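PDB 5WHM: IclR family transcriptional regulator, which probably represses transcription by binding DNA through an N-terminal winged helix-turn-helix domain, as a member of the IclR family of bacterial regulators. Local coordinates for residues Asn41-Asn45 against Gly79-Leu83. Numbering follows the deposited sequence.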
ATOM      1  N   ASN C  41      -6.012   7.201  12.653  1.00 29.41           N
ATOM      2  CA  ASN C  41      -4.590   7.012  12.378  1.00 27.68           C
ATOM      3  C   ASN C  41      -3.778   6.674  13.617  1.00 30.78           C
ATOM      4  O   ASN C  41      -2.642   6.209  13.474  1.00 28.71           O
ATOM      5  CB  ASN C  41      -3.984   8.274  11.746  1.00 28.15           C
ATOM      6  CG  ASN C  41      -4.838   8.829  10.607  1.00 35.57           C
ATOM      7  OD1 ASN C  41      -4.829   8.294   9.491  1.00 36.86           O
ATOM      8  ND2 ASN C  41      -5.574   9.897  10.884  1.00 37.21           N
ATOM      9  N   THR C  42      -4.326   6.925  14.807  1.00 28.37           N
ATOM     10  CA  THR C  42      -3.602   6.886  16.077  1.00 30.02           C
ATOM     11  C   THR C  42      -4.469   6.139  17.074  1.00 29.12           C
ATOM     12  O   THR C  42      -5.605   6.547  17.321  1.00 36.53           O
ATOM     13  CB  THR C  42      -3.308   8.307  16.585  1.00 31.80           C
ATOM     14  OG1 THR C  42      -2.476   8.991  15.637  1.00 31.78           O
ATOM     15  CG2 THR C  42      -2.583   8.272  17.921  1.00 34.06           C
ATOM     16  N   LEU C  43      -3.946   5.046  17.631  1.00 27.63           N
ATOM     17  CA  LEU C  43      -4.693   4.208  18.550  1.00 31.66           C
ATOM     18  C   LEU C  43      -3.777   3.705  19.659  1.00 33.31           C
ATOM     19  O   LEU C  43      -2.608   3.382  19.420  1.00 28.45           O
ATOM     20  CB  LEU C  43      -5.318   3.006  17.829  1.00 30.07           C
ATOM     21  CG  LEU C  43      -6.278   3.290  16.675  1.00 32.12           C
ATOM     22  CD1 LEU C  43      -6.596   2.010  15.940  1.00 31.86           C
ATOM     23  CD2 LEU C  43      -7.540   3.937  17.219  1.00 30.89           C
ATOM     24  N   GLY C  44      -4.337   3.607  20.867  1.00 32.48           N
ATOM     25  CA  GLY C  44      -3.677   2.956  21.978  1.00 36.34           C
ATOM     26  C   GLY C  44      -4.211   1.539  22.219  1.00 37.39           C
ATOM     27  O   GLY C  44      -5.170   1.095  21.595  1.00 33.44           O
ATOM     28  N   ASN C  45      -3.576   0.842  23.172  1.00 37.77           N
ATOM     29  CA  ASN C  45      -3.926  -0.554  23.433  1.00 38.85           C
ATOM     30  C   ASN C  45      -5.406  -0.702  23.810  1.00 38.72           C
ATOM     31  O   ASN C  45      -6.065  -1.649  23.372  1.00 34.90           O
ATOM     32  CB  ASN C  45      -3.007  -1.141  24.531  1.00 43.26           C
ATOM     33  CG  ASN C  45      -1.563  -1.487  24.005  1.00 41.79           C
ATOM     34  OD1 ASN C  45      -1.395  -2.076  22.938  1.00 33.95           O
ATOM     35  ND2 ASN C  45      -0.541  -1.119  24.773  1.00 45.83           N
ATOM     36  N   GLY C  79       2.572   6.976  24.237  1.00 46.09           N
ATOM     37  CA  GLY C  79       2.327   5.553  24.151  1.00 43.58           C
ATOM     38  C   GLY C  79       1.395   5.120  23.030  1.00 38.85           C
ATOM     39  O   GLY C  79       1.145   3.912  22.889  1.00 37.18           O
ATOM     40  N   LEU C  80       0.890   6.050  22.219  1.00 35.74           N
ATOM     41  CA  LEU C  80      -0.032   5.703  21.134  1.00 31.36           C
ATOM     42  C   LEU C  80       0.715   5.180  19.911  1.00 30.10           C
ATOM     43  O   LEU C  80       1.883   5.521  19.678  1.00 34.36           O
ATOM     44  CB  LEU C  80      -0.875   6.932  20.762  1.00 32.85           C
ATOM     45  CG  LEU C  80      -1.692   7.418  21.963  1.00 38.35           C
ATOM     46  CD1 LEU C  80      -2.507   8.678  21.662  1.00 40.00           C
ATOM     47  CD2 LEU C  80      -2.604   6.286  22.491  1.00 36.44           C
ATOM     48  N   TYR C  81       0.029   4.356  19.116  1.00 25.53           N
ATOM     49  CA  TYR C  81       0.596   3.714  17.936  1.00 24.65           C
ATOM     50  C   TYR C  81       0.055   4.314  16.637  1.00 28.71           C
ATOM     51  O   TYR C  81      -1.081   4.801  16.572  1.00 28.54           O
ATOM     52  CB  TYR C  81       0.302   2.211  17.898  1.00 24.10           C
ATOM     53  CG  TYR C  81       0.701   1.517  19.185  1.00 30.41           C
ATOM     54  CD1 TYR C  81       2.030   1.119  19.414  1.00 31.00           C
ATOM     55  CD2 TYR C  81      -0.230   1.303  20.180  1.00 30.44           C
ATOM     56  CE1 TYR C  81       2.398   0.477  20.633  1.00 29.58           C
ATOM     57  CE2 TYR C  81       0.119   0.686  21.384  1.00 31.94           C
ATOM     58  CZ  TYR C  81       1.428   0.282  21.599  1.00 27.12           C
ATOM     59  OH  TYR C  81       1.741  -0.310  22.808  1.00 39.46           O
ATOM     60  N   GLN C  82       0.873   4.202  15.586  1.00 26.35           N
ATOM     61  CA  GLN C  82       0.474   4.478  14.211  1.00 27.62           C
ATOM     62  C   GLN C  82       1.120   3.436  13.322  1.00 25.67           C
ATOM     63  O   GLN C  82       2.168   2.868  13.679  1.00 24.37           O
ATOM     64  CB  GLN C  82       0.914   5.874  13.753  1.00 24.60           C
ATOM     65  CG  GLN C  82       0.338   6.994  14.500  1.00 30.09           C
ATOM     66  CD  GLN C  82       0.626   8.301  13.801  1.00 39.88           C
ATOM     67  OE1 GLN C  82       1.784   8.671  13.614  1.00 42.52           O
ATOM     68  NE2 GLN C  82      -0.429   9.000  13.388  1.00 39.54           N
ATOM     69  N   LEU C  83       0.507   3.192  12.161  1.00 21.01           N
ATOM     70  CA  LEU C  83       1.131   2.324  11.159  1.00 22.93           C
ATOM     71  C   LEU C  83       2.485   2.914  10.757  1.00 22.59           C
ATOM     72  O   LEU C  83       2.635   4.133  10.643  1.00 21.13           O
ATOM     73  CB  LEU C  83       0.250   2.199   9.898  1.00 19.63           C
ATOM     74  CG  LEU C  83      -1.100   1.477  10.135  1.00 20.29           C
ATOM     75  CD1 LEU C  83      -1.948   1.567   8.851  1.00 17.93           C
ATOM     76  CD2 LEU C  83      -0.863   0.021  10.540  1.00 20.31           C
TER
HETATM   77  O   HOH W   1      -1.821   4.891  11.323  1.00 21.75           O
HETATM   78  O   HOH W   2      -1.320   2.250  24.078  1.00 43.08           O
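Leu-43 and Tyr-81 form a single antiparallel bridge of the hydrogen-bonded kind: Leu-43 N donates to Tyr-81 O at 3.1 Å, and Tyr-81 N returns a bond to Leu-43 O at 2.8 Å. On either side of the bridge the backbones are joined through water. One molecule links Asn-41 O to Leu-83 N, the other Gly-79 O to Asn-45 N in the first turn of helix 45-52. At that helix start the Asn-45 amide reaches the phenol of Tyr-81, its plane turned 53° from the ring, and ND2 makes a weak bond at the ring edge to OH (3.1 Å), while OD1 is held by Thr-63. The Gln-82 chain, extended beyond CG, crosses Thr-42 obliquely and NE2 bonds weakly to OG1 at 3.0 Å, while OE1 is held by Arg-73. With chi1 at -62°, Thr-42 OG1 lies beside the backbone N, leaving CG2 against Leu-80 CB at 3.6 Å; Leu-80 CD2 rests on Gly-44 CA. Leu-43 turns its side chain the other way, onto Ile-48 and Phe-36. The bridge adds the loop to the edge of hairpin 72-83, consistent with the short third strand of a winged helix-turn-helix; near-straight backbone bonds (both 162°) fix the register, and the join is less direct at its ends.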